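Local coordinates for glycerophosphodiester phosphodiesterase (Thermotoga maritima, PDB 1O1Z), which belongs to the glycerophosphoryl diester phosphodiesterase family, folds as a TIM barrel, and carries a bound sodium ion in this model, at residues G43-V48 with I105-I110; G54-S59 with T91-V96; E98-D103 with K124-L129. One frame throughout, in Å; residues are numbered along the deposited sequence. Where two conformers were deposited one is given.

Contact 1. Residues G43-V48 with I105-I110; sequences GVELDV and IINIEI
D47 and E109 sit in register on two neighbouring parallel strands, and their side chains run alongside each other in one direction, with D47 OD2 3.3 Å from E109 OE1. E45 joins them from two residues back: its OE2 is 3.5 Å from E109 OE1 and 3.2 Å from D47 OD2. The planes of the D47 and E109 carboxylates are turned 76° apart. E109 reaches the cluster as an extended chain. In E45, CG anti to the backbone N (chi1 -179°) lies 3.2 Å from N107 OD1; the bend at chi2 (-81°) turns CD off that line. N107 is held from the next strand, since its ND2 bonds to I130 O and S132 OG. Further support comes from N28 to D47 OD1 and from K111, which makes a salt bridge with E109 OE2.

On the opposite face of the sheet everything is aliphatic. V48 CG2 meets I108 CG2 at 3.6 Å and L46 CD2 meets I106 CG2 at 3.8 Å; V96 and L93 of helix 93-99 cover this layer. Between the two faces, five backbone bonds join the strands, beginning with V44 N to I105 O (2.9 Å) and ending with V48 N to E109 O (3.0 Å).

The two strands are barrel staves, greasy toward the helices and polar on the inner face from E45 and N107 onward, with I105 apolar at its start. The acidic cluster, toward the C-terminal half of the strands, is consistent with the metal-binding site known from this family; the modelled sodium ion lies elsewhere.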
loop_
_atom_site.group_PDB
_atom_site.type_symbol
_atom_site.label_atom_id
_atom_site.label_comp_id
_atom_site.label_asym_id
_atom_site.label_seq_id
_atom_site.Cartn_x
_atom_site.Cartn_y
_atom_site.Cartn_z
ATOM N N GLY A 43 -10.037 -1.253 -3.864
ATOM C CA GLY A 43 -8.793 -0.996 -4.552
ATOM C C GLY A 43 -7.733 -2.015 -4.191
ATOM O O GLY A 43 -8.043 -3.085 -3.682
ATOM N N VAL A 44 -6.487 -1.662 -4.449
ATOM C CA VAL A 44 -5.362 -2.549 -4.231
ATOM C C VAL A 44 -4.203 -1.783 -3.661
ATOM O O VAL A 44 -4.140 -0.570 -3.825
ATOM C CB VAL A 44 -4.926 -3.238 -5.538
ATOM C CG1 VAL A 44 -6.029 -4.132 -6.132
ATOM C CG2 VAL A 44 -4.461 -2.219 -6.593
ATOM N N GLU A 45 -3.323 -2.482 -2.970
ATOM C CA GLU A 45 -2.025 -1.962 -2.541
ATOM C C GLU A 45 -0.974 -2.679 -3.357
ATOM O O GLU A 45 -1.086 -3.889 -3.637
ATOM C CB GLU A 45 -1.847 -2.198 -1.037
ATOM C CG GLU A 45 -0.562 -1.695 -0.422
ATOM C CD GLU A 45 0.648 -2.609 -0.608
ATOM O OE1 GLU A 45 0.486 -3.827 -0.862
ATOM O OE2 GLU A 45 1.798 -2.093 -0.494
ATOM N N LEU A 46 0.072 -1.952 -3.734
ATOM C CA LEU A 46 1.167 -2.549 -4.491
ATOM C C LEU A 46 2.468 -1.845 -4.174
ATOM O O LEU A 46 2.467 -0.790 -3.550
ATOM C CB LEU A 46 0.840 -2.520 -5.977
ATOM C CG LEU A 46 0.565 -1.170 -6.630
ATOM C CD1 LEU A 46 1.852 -0.385 -6.901
ATOM C CD2 LEU A 46 -0.210 -1.350 -7.919
ATOM N N ASP A 47 3.584 -2.425 -4.613
ATOM C CA ASP A 47 4.916 -1.985 -4.275
ATOM C C ASP A 47 5.674 -1.614 -5.535
ATOM O O ASP A 47 5.626 -2.375 -6.488
ATOM C CB ASP A 47 5.657 -3.141 -3.632
ATOM C CG ASP A 47 4.877 -3.729 -2.496
ATOM O OD1 ASP A 47 4.328 -4.864 -2.589
ATOM O OD2 ASP A 47 4.665 -3.015 -1.484
ATOM N N VAL A 48 6.371 -0.471 -5.527
ATOM C CA VAL A 48 7.091 -0.005 -6.705
ATOM C C VAL A 48 8.575 0.217 -6.484
ATOM O O VAL A 48 9.024 0.669 -5.415
ATOM C CB VAL A 48 6.464 1.269 -7.342
ATOM C CG1 VAL A 48 5.079 0.976 -7.864
ATOM C CG2 VAL A 48 6.465 2.460 -6.405
ATOM N N ILE A 105 -9.190 2.605 -5.805
ATOM C CA ILE A 105 -8.018 3.170 -5.141
ATOM C C ILE A 105 -6.802 2.335 -5.453
ATOM O O ILE A 105 -6.851 1.088 -5.391
ATOM C CB ILE A 105 -8.266 3.197 -3.613
ATOM C CG1 ILE A 105 -9.455 4.118 -3.306
ATOM C CG2 ILE A 105 -7.012 3.524 -2.822
ATOM C CD1 ILE A 105 -9.987 3.972 -1.901
ATOM N N ILE A 106 -5.684 2.995 -5.711
ATOM C CA ILE A 106 -4.404 2.310 -5.749
ATOM C C ILE A 106 -3.480 2.934 -4.706
ATOM O O ILE A 106 -3.161 4.127 -4.780
ATOM C CB ILE A 106 -3.740 2.348 -7.126
ATOM C CG1 ILE A 106 -4.645 1.724 -8.198
ATOM C CG2 ILE A 106 -2.441 1.589 -7.107
ATOM C CD1 ILE A 106 -4.106 1.913 -9.617
ATOM N N ASN A 107 -3.102 2.144 -3.727
ATOM C CA ASN A 107 -2.152 2.527 -2.699
ATOM C C ASN A 107 -0.794 2.063 -3.175
ATOM O O ASN A 107 -0.527 0.880 -3.219
ATOM C CB ASN A 107 -2.538 1.902 -1.360
ATOM C CG ASN A 107 -1.515 2.061 -0.303
ATOM O OD1 ASN A 107 -1.475 1.236 0.615
ATOM N ND2 ASN A 107 -0.695 3.113 -0.373
ATOM N N ILE A 108 0.034 3.021 -3.589
ATOM C CA ILE A 108 1.371 2.746 -4.095
ATOM C C ILE A 108 2.372 2.892 -2.974
ATOM O O ILE A 108 2.605 3.994 -2.508
ATOM C CB ILE A 108 1.701 3.747 -5.228
ATOM C CG1 ILE A 108 0.696 3.662 -6.375
ATOM C CG2 ILE A 108 3.104 3.545 -5.766
ATOM C CD1 ILE A 108 0.764 4.810 -7.349
ATOM N N GLU A 109 2.986 1.786 -2.561
ATOM C CA GLU A 109 4.049 1.827 -1.576
ATOM C C GLU A 109 5.358 2.024 -2.310
ATOM O O GLU A 109 5.776 1.195 -3.120
ATOM C CB GLU A 109 4.102 0.586 -0.683
ATOM C CG GLU A 109 5.239 0.724 0.327
ATOM C CD GLU A 109 5.488 -0.442 1.252
ATOM O OE1 GLU A 109 4.646 -1.351 1.356
ATOM O OE2 GLU A 109 6.583 -0.439 1.872
ATOM N N ILE A 110 6.036 3.111 -1.979
ATOM C CA ILE A 110 7.320 3.432 -2.573
ATOM C C ILE A 110 8.388 2.660 -1.821
ATOM O O ILE A 110 8.630 2.912 -0.633
ATOM C CB ILE A 110 7.620 4.924 -2.448
ATOM C CG1 ILE A 110 6.452 5.796 -2.897
ATOM C CG2 ILE A 110 8.917 5.214 -3.209
ATOM C CD1 ILE A 110 6.255 5.796 -4.322
#

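Contact 2. Residues G54-S59 with T91-V96; sequences GKVVVS and TTLKEV
V57 and T92 pair their backbones in a single bridge, with V58 N donating to T91 O at 2.9 Å and L93 N to V56 O at 3.1 Å. The second bond comes from above the carbonyl plane of V56, with the donor 38° out of it. Side chains then close over the bridge. V56 and L93 lie alongside each other, pointing the same way, and V56 CG1 rests 3.7 Å from L93 CB with L93 CD2 a little farther on. V58 points at the other segment; its CG2, anti to the carbonyl carbon, lies over the T92-L93 backbone and touches V96 CG2 at 4.1 Å, while its CB meets the methyl of T91.

The bridge comes just where helix 93-99 starts, and T92 is its N-cap. With E95 it makes a capping box: E95 N donates to T92 OG1 (3.2 Å), and T92 N answers to the anti lone pair of E95 OE1 (3.2 Å). The hydroxyl sits between the backbone N and the carbonyl carbon of T92 (chi1 61°), which turns it toward the first turn. E95 OE1 also has a salt bridge to K83.

L46 and V48 of strand 43-50 and F33 of helix 30-38 extend the valine layer. At the two margins, water 1 links V56 O to K94 N, and water 2 donates to V58 O at 2.7 Å and accepts from T91 N.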
loop_
_atom_site.group_PDB
_atom_site.type_symbol
_atom_site.label_atom_id
_atom_site.label_comp_id
_atom_site.label_asym_id
_atom_site.label_seq_id
_atom_site.Cartn_x
_atom_site.Cartn_y
_atom_site.Cartn_z
ATOM N N GLY A 54 15.085 2.611 -15.680
ATOM C CA GLY A 54 14.482 3.714 -14.968
ATOM C C GLY A 54 12.970 3.749 -15.028
ATOM O O GLY A 54 12.340 4.802 -14.825
ATOM N N LYS A 55 12.376 2.586 -15.303
ATOM C CA LYS A 55 10.930 2.472 -15.378
ATOM C C LYS A 55 10.390 1.941 -14.060
ATOM O O LYS A 55 11.089 1.217 -13.345
ATOM C CB LYS A 55 10.532 1.536 -16.518
ATOM C CG LYS A 55 11.158 1.884 -17.895
ATOM C CD LYS A 55 10.899 3.298 -18.322
ATOM C CE LYS A 55 11.300 3.510 -19.781
ATOM N NZ LYS A 55 11.277 4.955 -20.148
ATOM N N VAL A 56 9.150 2.306 -13.750
ATOM C CA VAL A 56 8.520 1.949 -12.482
ATOM C C VAL A 56 7.901 0.576 -12.627
ATOM O O VAL A 56 6.929 0.403 -13.389
ATOM C CB VAL A 56 7.487 2.958 -12.032
ATOM C CG1 VAL A 56 6.919 2.539 -10.675
ATOM C CG2 VAL A 56 8.089 4.337 -11.923
ATOM N N VAL A 57 8.483 -0.383 -11.916
ATOM C CA VAL A 57 8.071 -1.789 -11.918
ATOM C C VAL A 57 7.405 -2.139 -10.589
ATOM O O VAL A 57 7.729 -1.574 -9.561
ATOM C CB VAL A 57 9.323 -2.692 -12.142
ATOM C CG1 VAL A 57 9.058 -4.172 -11.829
ATOM C CG2 VAL A 57 9.793 -2.500 -13.585
ATOM N N VAL A 58 6.488 -3.096 -10.624
ATOM C CA VAL A 58 5.748 -3.522 -9.432
ATOM C C VAL A 58 6.434 -4.780 -8.865
ATOM O O VAL A 58 6.380 -5.861 -9.453
ATOM C CB VAL A 58 4.283 -3.769 -9.738
ATOM C CG1 VAL A 58 3.535 -4.219 -8.470
ATOM C CG2 VAL A 58 3.633 -2.526 -10.323
ATOM N N SER A 59 7.125 -4.637 -7.733
ATOM C CA SER A 59 7.785 -5.752 -7.073
ATOM C C SER A 59 8.030 -5.382 -5.620
ATOM O O SER A 59 8.671 -4.375 -5.347
ATOM C CB SER A 59 9.133 -6.050 -7.729
ATOM O OG SER A 59 9.776 -7.163 -7.081
ATOM N N THR A 91 4.796 -6.751 -13.814
ATOM C CA THR A 91 4.141 -5.644 -14.461
ATOM C C THR A 91 4.704 -4.291 -14.046
ATOM O O THR A 91 5.536 -4.196 -13.169
ATOM C CB THR A 91 2.607 -5.742 -14.247
ATOM O OG1 THR A 91 1.907 -4.821 -15.094
ATOM C CG2 THR A 91 2.182 -5.410 -12.857
ATOM N N THR A 92 4.293 -3.275 -14.771
ATOM C CA THR A 92 4.737 -1.903 -14.516
ATOM C C THR A 92 3.578 -1.119 -13.945
ATOM O O THR A 92 2.410 -1.471 -14.113
ATOM C CB THR A 92 5.187 -1.242 -15.786
ATOM O OG1 THR A 92 4.107 -1.172 -16.728
ATOM C CG2 THR A 92 6.299 -2.078 -16.489
ATOM N N LEU A 93 3.892 -0.020 -13.278
ATOM C CA LEU A 93 2.835 0.833 -12.750
ATOM C C LEU A 93 1.935 1.356 -13.875
ATOM O O LEU A 93 0.716 1.390 -13.733
ATOM C CB LEU A 93 3.449 1.958 -11.920
ATOM C CG LEU A 93 2.443 2.878 -11.256
ATOM C CD1 LEU A 93 1.576 2.066 -10.256
ATOM C CD2 LEU A 93 3.174 4.017 -10.555
ATOM N N LYS A 94 2.545 1.746 -14.990
ATOM C CA LYS A 94 1.788 2.148 -16.173
ATOM C C LYS A 94 0.715 1.117 -16.573
ATOM O O LYS A 94 -0.461 1.469 -16.851
ATOM C CB LYS A 94 2.739 2.389 -17.345
ATOM C CG LYS A 94 2.064 2.628 -18.709
ATOM C CD LYS A 94 3.103 2.936 -19.782
ATOM C CE LYS A 94 2.453 3.136 -21.157
ATOM N NZ LYS A 94 1.870 1.862 -21.673
ATOM N N GLU A 95 1.105 -0.156 -16.622
ATOM C CA GLU A 95 0.180 -1.232 -16.983
ATOM C C GLU A 95 -0.940 -1.436 -15.955
ATOM O O GLU A 95 -2.092 -1.718 -16.313
ATOM C CB GLU A 95 0.959 -2.531 -17.213
ATOM C CG GLU A 95 1.812 -2.473 -18.450
ATOM C CD GLU A 95 2.680 -3.688 -18.654
ATOM O OE1 GLU A 95 3.474 -4.033 -17.750
ATOM O OE2 GLU A 95 2.575 -4.290 -19.738
ATOM N N VAL A 96 -0.630 -1.260 -14.673
ATOM C CA VAL A 96 -1.675 -1.350 -13.651
ATOM C C VAL A 96 -2.739 -0.283 -13.893
ATOM O O VAL A 96 -3.932 -0.570 -13.840
ATOM C CB VAL A 96 -1.104 -1.259 -12.232
ATOM C CG1 VAL A 96 -2.210 -1.279 -11.214
ATOM C CG2 VAL A 96 -0.129 -2.402 -11.976
HETATM O O HOH W 1 5.486 2.173 -15.052
HETATM O O HOH W 2 4.563 -7.214 -11.011
#

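Contact 3. Residues E98-D103 with K124-L129; sequences ENVSDD and KKRKNL. With NA (sodium ion), chain B.
Two helix-to-strand connections of the barrel meet here, and R126 ties them together by gripping V100 O. One connection leads from helix 93-99 to strand 105-110, the other from helix 116-123 to strand 129-133. The guanidinium comes end-on, with NH2 at 2.8 Å and NH1 at 3.0 Å from V100 O, which lies close to the guanidinium plane. NH1 approaches nearly along the C=O axis, while NH2 stands above the carbonyl plane. A weak bond from NH1 to F97 O adds a carbonyl of the last turn of helix 93-99.

D102 covers one face of that guanidinium: its CA lies 3.6 Å above the plane, set off toward the edge of the group, and its CB is 3.8 Å from R126 CZ. The R126 chain, anti at chi1 and bent at chi2 (80°), carries CD round toward D102. Beside it, N128 ND2 donates to D102 O at 2.8 Å in an almost perfectly straight bond, in the planes of both the carbonyl and the amide. K127 lays its CE across D102, but its NZ stays 4.5 Å from D102 OD2, too far for a salt bridge; water 3 instead joins D102 OD2 to K127 N. Around D102, S101 OG accepts from D103 N, an ST turn that curls the first connection.

While its side chain faces V100, the backbone of R126 turns to the metal: R126 O binds the sodium ion at 2.2 Å, with S123 O and water 4 as further ligands. The ion thus sits beside two alpha-to-beta loops packed together at the N-terminal end of the strands, as in a beta/alpha barrel.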
loop_
_atom_site.group_PDB
_atom_site.type_symbol
_atom_site.label_atom_id
_atom_site.label_comp_id
_atom_site.label_asym_id
_atom_site.label_seq_id
_atom_site.Cartn_x
_atom_site.Cartn_y
_atom_site.Cartn_z
ATOM N N GLU A 98 -3.595 1.060 -16.642
ATOM C CA GLU A 98 -4.380 0.688 -17.827
ATOM C C GLU A 98 -5.437 -0.379 -17.543
ATOM O O GLU A 98 -6.408 -0.513 -18.300
ATOM C CB GLU A 98 -3.417 0.206 -18.932
ATOM C CG GLU A 98 -2.590 1.335 -19.501
ATOM C CD GLU A 98 -1.405 0.890 -20.357
ATOM O OE1 GLU A 98 -1.149 -0.327 -20.486
ATOM O OE2 GLU A 98 -0.718 1.783 -20.898
ATOM N N ASN A 99 -5.262 -1.141 -16.469
ATOM C CA ASN A 99 -6.111 -2.289 -16.142
ATOM C C ASN A 99 -6.989 -2.184 -14.883
ATOM O O ASN A 99 -7.814 -3.077 -14.605
ATOM C CB ASN A 99 -5.229 -3.534 -16.099
ATOM C CG ASN A 99 -4.758 -3.930 -17.479
ATOM O OD1 ASN A 99 -5.543 -4.484 -18.265
ATOM N ND2 ASN A 99 -3.505 -3.615 -17.812
ATOM N N VAL A 100 -6.834 -1.091 -14.139
ATOM C CA VAL A 100 -7.627 -0.823 -12.946
ATOM C C VAL A 100 -8.282 0.547 -13.114
ATOM O O VAL A 100 -7.596 1.549 -13.314
ATOM C CB VAL A 100 -6.749 -0.834 -11.671
ATOM C CG1 VAL A 100 -7.564 -0.465 -10.426
ATOM C CG2 VAL A 100 -6.099 -2.206 -11.491
ATOM N N SER A 101 -9.602 0.561 -13.079
ATOM C CA SER A 101 -10.383 1.777 -13.242
ATOM C C SER A 101 -10.006 2.806 -12.190
ATOM O O SER A 101 -9.783 2.468 -11.039
ATOM C CB SER A 101 -11.872 1.449 -13.131
ATOM O OG SER A 101 -12.651 2.618 -12.898
ATOM N N ASP A 102 -9.978 4.068 -12.587
ATOM C CA ASP A 102 -9.663 5.158 -11.676
ATOM C C ASP A 102 -10.745 5.486 -10.662
ATOM O O ASP A 102 -10.541 6.373 -9.829
ATOM C CB ASP A 102 -9.235 6.407 -12.447
ATOM C CG ASP A 102 -10.343 7.043 -13.232
ATOM O OD1 ASP A 102 -11.511 6.553 -13.312
ATOM O OD2 ASP A 102 -10.101 8.079 -13.869
ATOM N N ASP A 103 -11.862 4.763 -10.686
ATOM C CA ASP A 103 -12.788 4.792 -9.564
ATOM C C ASP A 103 -12.327 3.929 -8.398
ATOM O O ASP A 103 -12.891 4.012 -7.294
ATOM C CB ASP A 103 -14.157 4.289 -9.989
ATOM C CG ASP A 103 -14.833 5.212 -10.966
ATOM O OD1 ASP A 103 -15.197 4.746 -12.065
ATOM O OD2 ASP A 103 -15.033 6.422 -10.725
ATOM N N LYS A 124 0.550 11.875 -12.398
ATOM C CA LYS A 124 -0.083 13.178 -12.590
ATOM C C LYS A 124 -1.445 13.113 -13.174
ATOM O O LYS A 124 -2.334 13.868 -12.755
ATOM C CB LYS A 124 0.777 14.096 -13.463
ATOM C CG LYS A 124 1.885 14.694 -12.652
ATOM C CD LYS A 124 2.735 15.664 -13.443
ATOM C CE LYS A 124 3.766 16.316 -12.539
ATOM N NZ LYS A 124 4.791 17.035 -13.337
ATOM N N LYS A 125 -1.612 12.203 -14.117
ATOM C CA LYS A 125 -2.860 12.066 -14.855
ATOM C C LYS A 125 -3.975 11.313 -14.112
ATOM O O LYS A 125 -5.134 11.343 -14.533
ATOM C CB LYS A 125 -2.570 11.302 -16.141
ATOM C CG LYS A 125 -2.090 9.864 -15.917
ATOM C CD LYS A 125 -1.742 9.162 -17.205
ATOM C CE LYS A 125 -0.719 8.062 -16.965
ATOM N NZ LYS A 125 0.680 8.596 -16.848
ATOM N N ARG A 126 -3.615 10.605 -13.048
ATOM C CA ARG A 126 -4.477 9.593 -12.464
ATOM C C ARG A 126 -4.979 10.011 -11.082
ATOM O O ARG A 126 -4.172 10.405 -10.253
ATOM C CB ARG A 126 -3.601 8.352 -12.344
ATOM C CG ARG A 126 -4.171 7.250 -11.602
ATOM C CD ARG A 126 -5.104 6.491 -12.399
ATOM N NE ARG A 126 -5.606 5.374 -11.633
ATOM C CZ ARG A 126 -6.097 4.287 -12.175
ATOM N NH1 ARG A 126 -6.113 4.135 -13.520
ATOM N NH2 ARG A 126 -6.571 3.354 -11.374
ATOM N N LYS A 127 -6.284 9.904 -10.819
ATOM C CA LYS A 127 -6.833 10.135 -9.486
ATOM C C LYS A 127 -6.935 8.848 -8.624
ATOM O O LYS A 127 -6.574 7.743 -9.056
ATOM C CB LYS A 127 -8.199 10.825 -9.553
ATOM C CG LYS A 127 -9.330 9.941 -10.049
ATOM C CD LYS A 127 -10.674 10.596 -10.121
ATOM C CE LYS A 127 -11.708 9.648 -10.751
ATOM N NZ LYS A 127 -12.971 10.290 -11.119
ATOM N N ASN A 128 -7.357 9.026 -7.381
ATOM C CA ASN A 128 -7.555 7.936 -6.413
ATOM C C ASN A 128 -6.288 7.136 -6.118
ATOM O O ASN A 128 -6.322 5.917 -5.999
ATOM C CB ASN A 128 -8.732 7.041 -6.816
ATOM C CG ASN A 128 -10.060 7.658 -6.434
ATOM O OD1 ASN A 128 -10.208 8.165 -5.298
ATOM N ND2 ASN A 128 -11.031 7.573 -7.315
ATOM N N LEU A 129 -5.195 7.844 -5.910
ATOM C CA LEU A 129 -3.941 7.265 -5.481
ATOM C C LEU A 129 -3.631 7.666 -4.054
ATOM O O LEU A 129 -3.928 8.806 -3.634
ATOM C CB LEU A 129 -2.803 7.743 -6.368
ATOM C CG LEU A 129 -2.977 7.422 -7.825
ATOM C CD1 LEU A 129 -1.818 7.972 -8.608
ATOM C CD2 LEU A 129 -3.130 5.913 -8.078
HETATM NA NA NA B . -2.711 11.970 -9.672
HETATM O O HOH W 3 -7.881 9.270 -13.296
HETATM O O HOH W 4 -0.855 11.966 -8.180
#

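Following the chain, strand 43-50 waits for strand 105-110, so contact 1 closes a loop of some 57 residues. Contact 2 lies within that loop: strand 56-58 turns back along strand 43-50, where S59 N probably bonds to D47 O, and the chain returns at 91-96 to start helix 93-99. The end of this helix opens contact 3, which closes after strand 105-110 and helix 116-123 have passed; contacts 1 and 3 cross, and a probable bond from I106 N to N128 O joins them. Contacts 2 and 3, in series, tie the start of helix 93-99 to strand 56-58 and the loop after it to the loop before strand 129-133; contact 1 joins two barrel strands.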